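Local coordinates for arginine 3rd transport system periplasmic binding protein (Legionella pneumophila subsp. pneumophila str. Philadelphia 1, PDB 3KZG) that probably binds arginine in the periplasm and delivers it to a membrane transport system, at residues Leu3-Thr9 with Ala43-Ala49; Ile37-Leu41 with Lys207-Leu212; Phe56-Lys60 with Arg77-Phe81; Phe12-Phe16 with Glu160-Trp165. All blocks are in the same frame, centred on the assembly; numbering follows the deposited sequence.

Interaction 1: Leu3-Thr9 with Ala43-Ala49; sequences LNLTIGT and ATCTFEA
I7 and T46 sit at the middle of a parallel strand pair, with I7 N hydrogen-bonded to T46 O at 2.8 Å (163° at the hydrogen). The ladder alternates: L3, L5, I7 and T9 supply the bonding groups of one strand and T44, T46 and E48 those of the other. The tighter side carries I7, C45 and F47. Here I7 CD1 touches C45 SG at 3.6 Å and I7 CB reaches F47 CD1 at 4.0 Å, while the sulfur lies over one face of the F47 ring, offset toward its rim. Helix 29-40, which links the two strands in a beta-alpha-beta crossover, covers this side through M34, Q35, C38 and I31. The opposite side, with N4, T44, T46 and E48, is more open to solvent. Between the T6, T46 and E48 side chains the contacts are looser: T6 OG1 stands 3.5 Å from T46 OG1, and T6 CG2 is 4.0 Å from E48 OE1. T46 also binds the backbone. With OG1 between its own backbone N and carbonyl carbon (chi1 57°), the hydroxyl donates to L5 O at 2.9 Å, tilted 30° from the carbonyl plane. That oxygen also takes T46 N at 3.1 Å.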
loop_
_atom_site.group_PDB
_atom_site.type_symbol
_atom_site.label_atom_id
_atom_site.label_comp_id
_atom_site.label_asym_id
_atom_site.label_seq_id
_atom_site.Cartn_x
_atom_site.Cartn_y
_atom_site.Cartn_z
ATOM N N LEU A 3 13.444 33.394 -10.496
ATOM C CA LEU A 3 13.285 31.998 -10.107
ATOM C C LEU A 3 13.131 31.111 -11.338
ATOM O O LEU A 3 12.104 30.459 -11.531
ATOM C CB LEU A 3 12.073 31.851 -9.180
ATOM C CG LEU A 3 10.895 32.809 -9.395
ATOM C CD1 LEU A 3 10.330 32.651 -10.799
ATOM C CD2 LEU A 3 9.820 32.530 -8.354
ATOM N N ASN A 4 14.168 31.098 -12.168
ATOM C CA ASN A 4 14.175 30.309 -13.392
ATOM C C ASN A 4 15.523 29.608 -13.488
ATOM O O ASN A 4 16.574 30.243 -13.393
ATOM C CB ASN A 4 13.965 31.224 -14.603
ATOM C CG ASN A 4 13.706 30.454 -15.892
ATOM O OD1 ASN A 4 13.409 31.050 -16.926
ATOM N ND2 ASN A 4 13.816 29.130 -15.836
ATOM N N LEU A 5 15.483 28.291 -13.670
ATOM C CA LEU A 5 16.701 27.500 -13.759
ATOM C C LEU A 5 16.977 27.007 -15.171
ATOM O O LEU A 5 16.059 26.791 -15.962
ATOM C CB LEU A 5 16.614 26.301 -12.812
ATOM C CG LEU A 5 16.440 26.590 -11.317
ATOM C CD1 LEU A 5 16.212 25.285 -10.562
ATOM C CD2 LEU A 5 17.671 27.312 -10.787
ATOM N N THR A 6 18.260 26.836 -15.473
ATOM C CA THR A 6 18.707 26.345 -16.767
ATOM C C THR A 6 19.410 25.017 -16.508
ATOM O O THR A 6 20.474 24.978 -15.890
ATOM C CB THR A 6 19.693 27.342 -17.426
ATOM O OG1 THR A 6 19.005 28.568 -17.720
ATOM C CG2 THR A 6 20.273 26.762 -18.711
ATOM N N ILE A 7 18.805 23.927 -16.971
ATOM C CA ILE A 7 19.380 22.607 -16.759
ATOM C C ILE A 7 19.978 22.006 -18.023
ATOM O O ILE A 7 19.340 21.959 -19.068
ATOM C CB ILE A 7 18.327 21.606 -16.217
ATOM C CG1 ILE A 7 17.677 22.150 -14.943
ATOM C CG2 ILE A 7 18.991 20.266 -15.922
ATOM C CD1 ILE A 7 16.641 23.210 -15.193
ATOM N N GLY A 8 21.215 21.543 -17.909
ATOM C CA GLY A 8 21.868 20.918 -19.038
ATOM C C GLY A 8 21.604 19.425 -18.987
ATOM O O GLY A 8 21.630 18.827 -17.912
ATOM N N THR A 9 21.327 18.831 -20.145
ATOM C CA THR A 9 21.068 17.395 -20.249
ATOM C C THR A 9 21.678 16.938 -21.569
ATOM O O THR A 9 21.897 17.758 -22.459
ATOM C CB THR A 9 19.553 17.097 -20.244
ATOM O OG1 THR A 9 19.344 15.679 -20.214
ATOM C CG2 THR A 9 18.888 17.683 -21.481
ATOM N N ALA A 43 10.175 27.263 -9.432
ATOM C CA ALA A 43 10.993 27.864 -10.472
ATOM C C ALA A 43 10.693 27.258 -11.840
ATOM O O ALA A 43 10.489 26.050 -11.966
ATOM C CB ALA A 43 12.468 27.682 -10.141
ATOM N N THR A 44 10.659 28.105 -12.865
ATOM C CA THR A 44 10.413 27.632 -14.218
ATOM C C THR A 44 11.638 26.839 -14.656
ATOM O O THR A 44 12.753 27.105 -14.205
ATOM C CB THR A 44 10.162 28.805 -15.187
ATOM O OG1 THR A 44 11.228 29.756 -15.082
ATOM C CG2 THR A 44 8.841 29.487 -14.859
ATOM N N CYS A 45 11.425 25.865 -15.532
ATOM C CA CYS A 45 12.498 24.999 -16.003
ATOM C C CYS A 45 12.794 25.106 -17.497
ATOM O O CYS A 45 11.896 24.996 -18.326
ATOM C CB CYS A 45 12.148 23.546 -15.660
ATOM S SG CYS A 45 13.322 22.305 -16.235
ATOM N N THR A 46 14.062 25.316 -17.832
ATOM C CA THR A 46 14.480 25.396 -19.227
ATOM C C THR A 46 15.689 24.480 -19.399
ATOM O O THR A 46 16.654 24.563 -18.639
ATOM C CB THR A 46 14.840 26.843 -19.630
ATOM O OG1 THR A 46 15.861 27.347 -18.762
ATOM C CG2 THR A 46 13.614 27.740 -19.532
ATOM N N PHE A 47 15.621 23.598 -20.395
ATOM C CA PHE A 47 16.682 22.632 -20.663
ATOM C C PHE A 47 17.657 23.043 -21.752
ATOM O O PHE A 47 17.300 23.741 -22.692
ATOM C CB PHE A 47 16.068 21.286 -21.061
ATOM C CG PHE A 47 15.306 20.609 -19.958
ATOM C CD1 PHE A 47 15.972 19.913 -18.958
ATOM C CD2 PHE A 47 13.919 20.667 -19.922
ATOM C CE1 PHE A 47 15.266 19.284 -17.940
ATOM C CE2 PHE A 47 13.206 20.041 -18.907
ATOM C CZ PHE A 47 13.881 19.349 -17.917
ATOM N N GLU A 48 18.892 22.579 -21.631
ATOM C CA GLU A 48 19.904 22.877 -22.622
ATOM C C GLU A 48 20.670 21.590 -22.895
ATOM O O GLU A 48 21.399 21.093 -22.033
ATOM C CB GLU A 48 20.838 23.976 -22.114
ATOM C CG GLU A 48 21.741 24.550 -23.184
ATOM C CD GLU A 48 21.834 26.055 -23.105
ATOM O OE1 GLU A 48 22.383 26.571 -22.104
ATOM O OE2 GLU A 48 21.349 26.725 -24.043
ATOM N N ALA A 49 20.491 21.053 -24.099
ATOM C CA ALA A 49 21.134 19.805 -24.499
ATOM C C ALA A 49 22.543 19.965 -25.057
ATOM O O ALA A 49 22.789 20.785 -25.938
ATOM C CB ALA A 49 20.257 19.084 -25.515
#

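Interaction 2: Ile37-Leu41 with Lys207-Leu212; sequences ICRRL and KINKIL
R40 carries the flat group of this contact, its guanidinium, but it meets I211 through the aliphatic stem below that group. R40 CD lies 3.4 Å from I211 CG2, and R40 CB is 3.5 Å from I211 CD1. The stem runs extended from CG to NE (chi2 173°, chi3 -177°), which carries the guanidinium past the isoleucine to acidic partners: NE pairs with E36 and NH1 with D218, both as salt bridges. No ring or guanidinium face is stacked across the interface, and no hydrogen bond crosses it. The fold element is a helix-helix packing in which the C-terminal part of helix 29-40, the crossover helix of the N-terminal sheet, meets helix 202-217. I211 points toward the first helix: CG2 and CD1 lie against R40, CG2 also touching I37, and CG1 meets L41 CD2 at 4.1 Å. L41 forks: CD1 approaches I208 CG1 at 4.0 Å, and CD2 also reaches K207 CB, still within the carbon part of that lysine. Deeper in, I37 crosses I208 at about a right angle, methyl against methyl (CG2 to CG2, 4.1 Å), and extends its CD1 to L212 CD2 at 3.7 Å.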
loop_
_atom_site.group_PDB
_atom_site.type_symbol
_atom_site.label_atom_id
_atom_site.label_comp_id
_atom_site.label_asym_id
_atom_site.label_seq_id
_atom_site.Cartn_x
_atom_site.Cartn_y
_atom_site.Cartn_z
ATOM N N ILE A 37 10.735 18.606 -10.123
ATOM C CA ILE A 37 11.526 19.190 -9.044
ATOM C C ILE A 37 11.491 20.722 -9.109
ATOM O O ILE A 37 11.418 21.396 -8.077
ATOM C CB ILE A 37 12.998 18.710 -9.106
ATOM C CG1 ILE A 37 13.072 17.216 -8.768
ATOM C CG2 ILE A 37 13.861 19.517 -8.145
ATOM C CD1 ILE A 37 14.453 16.625 -8.879
ATOM N N CYS A 38 11.538 21.267 -10.319
ATOM C CA CYS A 38 11.508 22.715 -10.498
ATOM C C CYS A 38 10.186 23.344 -10.070
ATOM O O CYS A 38 10.184 24.422 -9.482
ATOM C CB CYS A 38 11.811 23.085 -11.953
ATOM S SG CYS A 38 13.537 22.875 -12.413
ATOM N N ARG A 39 9.059 22.690 -10.346
ATOM C CA ARG A 39 7.781 23.271 -9.943
ATOM C C ARG A 39 7.669 23.298 -8.424
ATOM O O ARG A 39 7.058 24.202 -7.851
ATOM C CB ARG A 39 6.596 22.505 -10.544
ATOM C CG ARG A 39 6.430 21.074 -10.078
ATOM C CD ARG A 39 5.178 20.451 -10.703
ATOM N NE ARG A 39 3.946 20.944 -10.091
ATOM C CZ ARG A 39 3.505 20.570 -8.893
ATOM N NH1 ARG A 39 4.192 19.693 -8.173
ATOM N NH2 ARG A 39 2.379 21.078 -8.409
ATOM N N ARG A 40 8.268 22.301 -7.778
ATOM C CA ARG A 40 8.256 22.219 -6.324
ATOM C C ARG A 40 9.192 23.286 -5.771
ATOM O O ARG A 40 9.028 23.745 -4.646
ATOM C CB ARG A 40 8.681 20.818 -5.870
ATOM C CG ARG A 40 7.600 19.780 -6.127
ATOM C CD ARG A 40 8.063 18.359 -5.852
ATOM N NE ARG A 40 7.011 17.408 -6.190
ATOM C CZ ARG A 40 6.203 16.827 -5.309
ATOM N NH1 ARG A 40 6.322 17.087 -4.011
ATOM N NH2 ARG A 40 5.262 15.995 -5.731
ATOM N N LEU A 41 10.169 23.676 -6.582
ATOM C CA LEU A 41 11.118 24.714 -6.212
ATOM C C LEU A 41 10.493 26.065 -6.552
ATOM O O LEU A 41 11.057 27.116 -6.248
ATOM C CB LEU A 41 12.430 24.549 -6.987
ATOM C CG LEU A 41 13.361 23.407 -6.571
ATOM C CD1 LEU A 41 14.536 23.302 -7.537
ATOM C CD2 LEU A 41 13.855 23.659 -5.155
ATOM N N LYS A 207 18.028 22.082 -1.161
ATOM C CA LYS A 207 16.596 22.277 -1.374
ATOM C C LYS A 207 16.075 21.156 -2.287
ATOM O O LYS A 207 14.963 20.662 -2.113
ATOM C CB LYS A 207 16.341 23.656 -2.007
ATOM C CG LYS A 207 16.687 24.835 -1.082
ATOM C CD LYS A 207 16.575 26.197 -1.776
ATOM C CE LYS A 207 17.698 26.405 -2.789
ATOM N NZ LYS A 207 17.758 27.804 -3.339
ATOM N N ILE A 208 16.890 20.749 -3.257
ATOM C CA ILE A 208 16.501 19.675 -4.167
ATOM C C ILE A 208 16.431 18.332 -3.428
ATOM O O ILE A 208 15.608 17.479 -3.755
ATOM C CB ILE A 208 17.489 19.566 -5.352
ATOM C CG1 ILE A 208 17.349 20.795 -6.256
ATOM C CG2 ILE A 208 17.234 18.281 -6.145
ATOM C CD1 ILE A 208 18.403 20.885 -7.337
ATOM N N ASN A 209 17.291 18.145 -2.433
ATOM C CA ASN A 209 17.275 16.903 -1.674
ATOM C C ASN A 209 15.963 16.793 -0.897
ATOM O O ASN A 209 15.318 15.739 -0.902
ATOM C CB ASN A 209 18.475 16.831 -0.722
ATOM C CG ASN A 209 19.787 16.621 -1.460
ATOM O OD1 ASN A 209 19.793 16.241 -2.635
ATOM N ND2 ASN A 209 20.906 16.857 -0.774
ATOM N N LYS A 210 15.563 17.875 -0.236
ATOM C CA LYS A 210 14.317 17.861 0.509
ATOM C C LYS A 210 13.165 17.533 -0.434
ATOM O O LYS A 210 12.307 16.718 -0.101
ATOM C CB LYS A 210 14.071 19.209 1.200
ATOM C CG LYS A 210 15.044 19.483 2.338
ATOM C CD LYS A 210 14.527 20.527 3.332
ATOM C CE LYS A 210 14.463 21.921 2.727
ATOM N NZ LYS A 210 14.194 22.958 3.767
ATOM N N ILE A 211 13.164 18.152 -1.617
ATOM C CA ILE A 211 12.122 17.919 -2.616
ATOM C C ILE A 211 12.079 16.448 -3.028
ATOM O O ILE A 211 11.001 15.868 -3.173
ATOM C CB ILE A 211 12.349 18.772 -3.904
ATOM C CG1 ILE A 211 12.178 20.261 -3.600
ATOM C CG2 ILE A 211 11.357 18.364 -4.990
ATOM C CD1 ILE A 211 10.816 20.617 -3.045
ATOM N N LEU A 212 13.256 15.856 -3.234
ATOM C CA LEU A 212 13.347 14.450 -3.624
ATOM C C LEU A 212 12.767 13.552 -2.536
ATOM O O LEU A 212 12.110 12.555 -2.832
ATOM C CB LEU A 212 14.807 14.058 -3.891
ATOM C CG LEU A 212 15.445 14.546 -5.202
ATOM C CD1 LEU A 212 16.940 14.215 -5.198
ATOM C CD2 LEU A 212 14.754 13.877 -6.388
#

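Interaction 3: Phe56-Lys60 with Arg77-Phe81; sequences FPALK and RKKHF
A cation-pi stack between R77 and F56 ties helix 55-60 to the loop that leads into strand 82-83, in the lobe of this type II periplasmic-binding fold that also holds the N-terminal strands. The evidence for the stack is direct: the guanidinium lies flat on one face of the F56 ring, with centres 3.4 Å apart and planes at 6°, and R77 CZ is 20° off the ring normal. NH1 sits over the CD1 side of the ring, and NH2 over the far end at 3.1 Å from F56 CZ. The R77 chain turns at chi2 (-58°) and then runs straight, bringing the guanidinium broadside onto the ring. NH2 also donates to G118 O, in the segment that follows strand 112-116 of the five-stranded sheet, so the stacked group has a polar partner that would restrain its rotation.

F81 takes up much of the remaining interface. Its CE2 comes to the edge of the F56 ring, 4.0 Å from F56 CD1, while the F81 edge itself faces F56 O. L59 arrives from the opposite direction and sets CD2 3.4 Å from F81 CD1. M196, from the short strand paired with 82-83, touches F56, L59 and F81. On the more exposed margin the K60 chain bends twice near its end, folding its ammonium back so that K60 NZ stands 3.3 Å from F81 CZ, obliquely to the ring. Within the loop, R77 O accepts two backbone N-H groups, from F81 N at 3.0 Å and from H80 N at 3.1 Å.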
loop_
_atom_site.group_PDB
_atom_site.type_symbol
_atom_site.label_atom_id
_atom_site.label_comp_id
_atom_site.label_asym_id
_atom_site.label_seq_id
_atom_site.Cartn_x
_atom_site.Cartn_y
_atom_site.Cartn_z
ATOM N N PHE A 56 30.126 18.506 -18.528
ATOM C CA PHE A 56 31.044 18.843 -17.451
ATOM C C PHE A 56 31.586 20.275 -17.565
ATOM O O PHE A 56 31.490 21.057 -16.615
ATOM C CB PHE A 56 32.174 17.817 -17.419
ATOM C CG PHE A 56 31.687 16.395 -17.282
ATOM C CD1 PHE A 56 31.161 15.941 -16.078
ATOM C CD2 PHE A 56 31.704 15.526 -18.373
ATOM C CE1 PHE A 56 30.654 14.648 -15.958
ATOM C CE2 PHE A 56 31.198 14.230 -18.263
ATOM C CZ PHE A 56 30.672 13.792 -17.054
ATOM N N PRO A 57 32.160 20.640 -18.725
ATOM C CA PRO A 57 32.671 22.009 -18.832
ATOM C C PRO A 57 31.540 23.040 -18.818
ATOM O O PRO A 57 31.695 24.130 -18.268
ATOM C CB PRO A 57 33.444 21.984 -20.149
ATOM C CG PRO A 57 32.685 20.972 -20.958
ATOM C CD PRO A 57 32.458 19.873 -19.947
ATOM N N ALA A 58 30.403 22.681 -19.408
ATOM C CA ALA A 58 29.243 23.566 -19.456
ATOM C C ALA A 58 28.787 23.952 -18.048
ATOM O O ALA A 58 28.412 25.099 -17.797
ATOM C CB ALA A 58 28.098 22.890 -20.204
ATOM N N LEU A 59 28.807 22.990 -17.133
ATOM C CA LEU A 59 28.401 23.256 -15.755
ATOM C C LEU A 59 29.459 24.107 -15.056
ATOM O O LEU A 59 29.136 25.070 -14.360
ATOM C CB LEU A 59 28.211 21.946 -14.983
ATOM C CG LEU A 59 27.852 22.099 -13.504
ATOM C CD1 LEU A 59 26.562 22.887 -13.359
ATOM C CD2 LEU A 59 27.710 20.723 -12.866
ATOM N N LYS A 60 30.722 23.749 -15.247
ATOM C CA LYS A 60 31.808 24.492 -14.629
ATOM C C LYS A 60 31.842 25.952 -15.077
ATOM O O LYS A 60 32.248 26.823 -14.310
ATOM C CB LYS A 60 33.149 23.826 -14.936
ATOM C CG LYS A 60 34.341 24.575 -14.373
ATOM C CD LYS A 60 35.626 23.770 -14.488
ATOM C CE LYS A 60 35.649 22.608 -13.500
ATOM N NZ LYS A 60 34.582 21.594 -13.755
ATOM N N ARG A 77 34.347 12.253 -9.927
ATOM C CA ARG A 77 33.543 13.426 -10.235
ATOM C C ARG A 77 33.293 14.309 -9.011
ATOM O O ARG A 77 33.158 15.527 -9.135
ATOM C CB ARG A 77 32.207 12.998 -10.851
ATOM C CG ARG A 77 32.344 12.295 -12.200
ATOM C CD ARG A 77 33.049 13.190 -13.210
ATOM N NE ARG A 77 33.090 12.611 -14.547
ATOM C CZ ARG A 77 33.569 13.240 -15.614
ATOM N NH1 ARG A 77 34.053 14.468 -15.499
ATOM N NH2 ARG A 77 33.549 12.652 -16.802
ATOM N N LYS A 78 33.240 13.707 -7.828
ATOM C CA LYS A 78 32.995 14.483 -6.620
ATOM C C LYS A 78 34.155 15.408 -6.265
ATOM O O LYS A 78 34.066 16.195 -5.325
ATOM C CB LYS A 78 32.668 13.558 -5.444
ATOM C CG LYS A 78 31.297 12.906 -5.568
ATOM C CD LYS A 78 30.807 12.292 -4.260
ATOM C CE LYS A 78 31.593 11.054 -3.869
ATOM N NZ LYS A 78 30.959 10.373 -2.699
ATOM N N LYS A 79 35.237 15.325 -7.032
ATOM C CA LYS A 79 36.404 16.171 -6.796
ATOM C C LYS A 79 36.228 17.550 -7.422
ATOM O O LYS A 79 36.956 18.485 -7.094
ATOM C CB LYS A 79 37.661 15.499 -7.357
ATOM C CG LYS A 79 37.945 14.145 -6.728
ATOM C CD LYS A 79 39.218 13.519 -7.268
ATOM C CE LYS A 79 39.475 12.180 -6.601
ATOM N NZ LYS A 79 40.713 11.532 -7.097
ATOM N N HIS A 80 35.253 17.679 -8.315
ATOM C CA HIS A 80 34.996 18.952 -8.979
ATOM C C HIS A 80 33.529 19.336 -8.937
ATOM O O HIS A 80 33.170 20.472 -9.240
ATOM C CB HIS A 80 35.464 18.879 -10.433
ATOM C CG HIS A 80 36.942 18.706 -10.575
ATOM N ND1 HIS A 80 37.831 19.746 -10.406
ATOM C CD2 HIS A 80 37.693 17.603 -10.804
ATOM C CE1 HIS A 80 39.066 19.290 -10.523
ATOM N NE2 HIS A 80 39.010 17.991 -10.764
ATOM N N PHE A 81 32.682 18.385 -8.559
ATOM C CA PHE A 81 31.248 18.630 -8.496
ATOM C C PHE A 81 30.599 18.006 -7.275
ATOM O O PHE A 81 31.136 17.080 -6.666
ATOM C CB PHE A 81 30.556 18.049 -9.728
ATOM C CG PHE A 81 31.056 18.598 -11.026
ATOM C CD1 PHE A 81 30.710 19.882 -11.433
ATOM C CD2 PHE A 81 31.871 17.829 -11.846
ATOM C CE1 PHE A 81 31.169 20.389 -12.645
ATOM C CE2 PHE A 81 32.335 18.327 -13.059
ATOM C CZ PHE A 81 31.983 19.609 -13.457
#

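Interaction 4: Phe12-Phe16 with Glu160-Trp165; sequences FNPPF and EAAKYW
P14 CB lies over one face of the Y164 ring, 3.7 Å from its centroid and 16° off the normal, a CH-pi contact. One atom along the pyrrolidine, P14 CG leans on Y164 CE2 at 3.4 Å and also reaches W165 CZ2 at 3.8 Å. The last ring carbon, CD, sits over the centre of the F12 ring within its own segment. Y164 can offer this face because its CG is turned opposite the backbone N (chi1 170°). F12 meets the indole rim to rim: F12 CE2 comes in at the edge of the W165 ring, 3.4 Å from CZ2, with the ring planes at 64°. The contact bridges the two lobes of the periplasmic-binding fold. Segment 12-16 ends the long strand 4-13 of the N-terminal sheet, and helix 159-166 follows strand 154-158 of the five-stranded sheet. A single water ties the two polar sides together, donating to N13 OD1 (2.8 Å) and P14 O (2.7 Å) and accepting from W165 NE1 (2.9 Å). N13 ND2 is held by D158, which should fix the amide's orientation. Beyond the cis peptide that precedes it, P15 runs alongside Y164, and P15 CD lies 3.4 Å from E160 O.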
loop_
_atom_site.group_PDB
_atom_site.type_symbol
_atom_site.label_atom_id
_atom_site.label_comp_id
_atom_site.label_asym_id
_atom_site.label_seq_id
_atom_site.Cartn_x
_atom_site.Cartn_y
_atom_site.Cartn_z
ATOM N N PHE A 12 21.148 12.574 -26.530
ATOM C CA PHE A 12 20.517 11.320 -26.902
ATOM C C PHE A 12 20.942 10.132 -26.045
ATOM O O PHE A 12 22.077 9.649 -26.123
ATOM C CB PHE A 12 20.809 11.025 -28.381
ATOM C CG PHE A 12 19.996 9.895 -28.950
ATOM C CD1 PHE A 12 18.613 10.006 -29.075
ATOM C CD2 PHE A 12 20.612 8.715 -29.354
ATOM C CE1 PHE A 12 17.855 8.955 -29.593
ATOM C CE2 PHE A 12 19.865 7.657 -29.873
ATOM C CZ PHE A 12 18.481 7.779 -29.994
ATOM N N ASN A 13 20.024 9.671 -25.211
ATOM C CA ASN A 13 20.289 8.511 -24.375
ATOM C C ASN A 13 18.984 8.037 -23.771
ATOM O O ASN A 13 18.824 7.997 -22.554
ATOM C CB ASN A 13 21.298 8.829 -23.269
ATOM C CG ASN A 13 21.653 7.602 -22.438
ATOM O OD1 ASN A 13 21.811 6.501 -22.974
ATOM N ND2 ASN A 13 21.791 7.789 -21.126
ATOM N N PRO A 14 18.018 7.688 -24.632
ATOM C CA PRO A 14 16.724 7.210 -24.144
ATOM C C PRO A 14 16.986 6.033 -23.207
ATOM O O PRO A 14 17.974 5.315 -23.370
ATOM C CB PRO A 14 16.004 6.801 -25.431
ATOM C CG PRO A 14 17.141 6.421 -26.355
ATOM C CD PRO A 14 18.134 7.519 -26.090
ATOM N N PRO A 15 16.099 5.806 -22.225
ATOM C CA PRO A 15 14.881 6.567 -21.942
ATOM C C PRO A 15 15.059 7.764 -21.008
ATOM O O PRO A 15 14.071 8.305 -20.520
ATOM C CB PRO A 15 13.976 5.517 -21.320
ATOM C CG PRO A 15 14.947 4.765 -20.471
ATOM C CD PRO A 15 16.148 4.589 -21.391
ATOM N N PHE A 16 16.304 8.169 -20.754
ATOM C CA PHE A 16 16.573 9.300 -19.856
ATOM C C PHE A 16 16.248 10.653 -20.499
ATOM O O PHE A 16 15.566 11.488 -19.907
ATOM C CB PHE A 16 18.028 9.244 -19.385
ATOM C CG PHE A 16 18.339 8.024 -18.570
ATOM C CD1 PHE A 16 17.978 7.961 -17.228
ATOM C CD2 PHE A 16 18.932 6.908 -19.159
ATOM C CE1 PHE A 16 18.203 6.801 -16.478
ATOM C CE2 PHE A 16 19.162 5.744 -18.420
ATOM C CZ PHE A 16 18.794 5.694 -17.074
ATOM N N GLU A 160 19.156 0.685 -18.086
ATOM C CA GLU A 160 17.850 1.047 -18.639
ATOM C C GLU A 160 17.952 1.474 -20.104
ATOM O O GLU A 160 16.972 1.382 -20.849
ATOM C CB GLU A 160 17.185 2.174 -17.839
ATOM C CG GLU A 160 16.727 1.810 -16.429
ATOM C CD GLU A 160 15.812 0.599 -16.378
ATOM O OE1 GLU A 160 15.131 0.309 -17.381
ATOM O OE2 GLU A 160 15.770 -0.061 -15.320
ATOM N N ALA A 161 19.123 1.959 -20.509
ATOM C CA ALA A 161 19.333 2.368 -21.898
ATOM C C ALA A 161 19.458 1.107 -22.747
ATOM O O ALA A 161 18.957 1.050 -23.868
ATOM C CB ALA A 161 20.608 3.211 -22.026
ATOM N N ALA A 162 20.137 0.102 -22.204
ATOM C CA ALA A 162 20.329 -1.168 -22.901
ATOM C C ALA A 162 18.991 -1.867 -23.105
ATOM O O ALA A 162 18.707 -2.378 -24.189
ATOM C CB ALA A 162 21.274 -2.072 -22.110
ATOM N N LYS A 163 18.171 -1.886 -22.060
ATOM C CA LYS A 163 16.857 -2.513 -22.134
ATOM C C LYS A 163 15.974 -1.782 -23.138
ATOM O O LYS A 163 15.209 -2.404 -23.875
ATOM C CB LYS A 163 16.178 -2.508 -20.762
ATOM C CG LYS A 163 16.713 -3.544 -19.797
ATOM C CD LYS A 163 15.687 -3.827 -18.712
ATOM C CE LYS A 163 14.397 -4.374 -19.309
ATOM N NZ LYS A 163 13.369 -4.621 -18.260
ATOM N N TYR A 164 16.080 -0.457 -23.154
ATOM C CA TYR A 164 15.306 0.355 -24.082
ATOM C C TYR A 164 15.591 -0.084 -25.520
ATOM O O TYR A 164 14.679 -0.406 -26.280
ATOM C CB TYR A 164 15.680 1.832 -23.925
ATOM C CG TYR A 164 15.107 2.712 -25.006
ATOM C CD1 TYR A 164 13.816 3.222 -24.903
ATOM C CD2 TYR A 164 15.839 2.991 -26.162
ATOM C CE1 TYR A 164 13.262 3.988 -25.923
ATOM C CE2 TYR A 164 15.291 3.756 -27.191
ATOM C CZ TYR A 164 14.001 4.248 -27.061
ATOM O OH TYR A 164 13.433 4.980 -28.071
ATOM N N TRP A 165 16.868 -0.099 -25.881
ATOM C CA TRP A 165 17.272 -0.472 -27.223
ATOM C C TRP A 165 16.880 -1.877 -27.638
ATOM O O TRP A 165 16.466 -2.096 -28.775
ATOM C CB TRP A 165 18.780 -0.272 -27.395
ATOM C CG TRP A 165 19.138 1.171 -27.468
ATOM C CD1 TRP A 165 19.773 1.913 -26.512
ATOM C CD2 TRP A 165 18.796 2.080 -28.518
ATOM N NE1 TRP A 165 19.842 3.229 -26.901
ATOM C CE2 TRP A 165 19.249 3.358 -28.130
ATOM C CE3 TRP A 165 18.146 1.936 -29.755
ATOM C CZ2 TRP A 165 19.073 4.490 -28.931
ATOM C CZ3 TRP A 165 17.971 3.067 -30.555
ATOM C CH2 TRP A 165 18.434 4.324 -30.137
HETATM O O HOH W 1 20.162 5.309 -24.961
#

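Overall arrangement
Interactions 1 and 2 adjoin, their centres about 13 Å apart: helix 29-40 connects the paired strands of interaction 1 and presents its C-terminal part to helix 202-217, so a late helix packs on an early one. Interaction 3 lies about 17 Å from interaction 1 between centres, on the helix following strand 44-50. Interaction 4 continues strand 4-13 to its far end, about 22 Å from the centre of interaction 1, and reaches the helix after strand 154-158. Along the chain, interactions 1, 2 and 4 interleave, while both segments of interaction 3 fall between those of 2 and of 4. Three contacts thus build one lobe and the fourth joins it to the other.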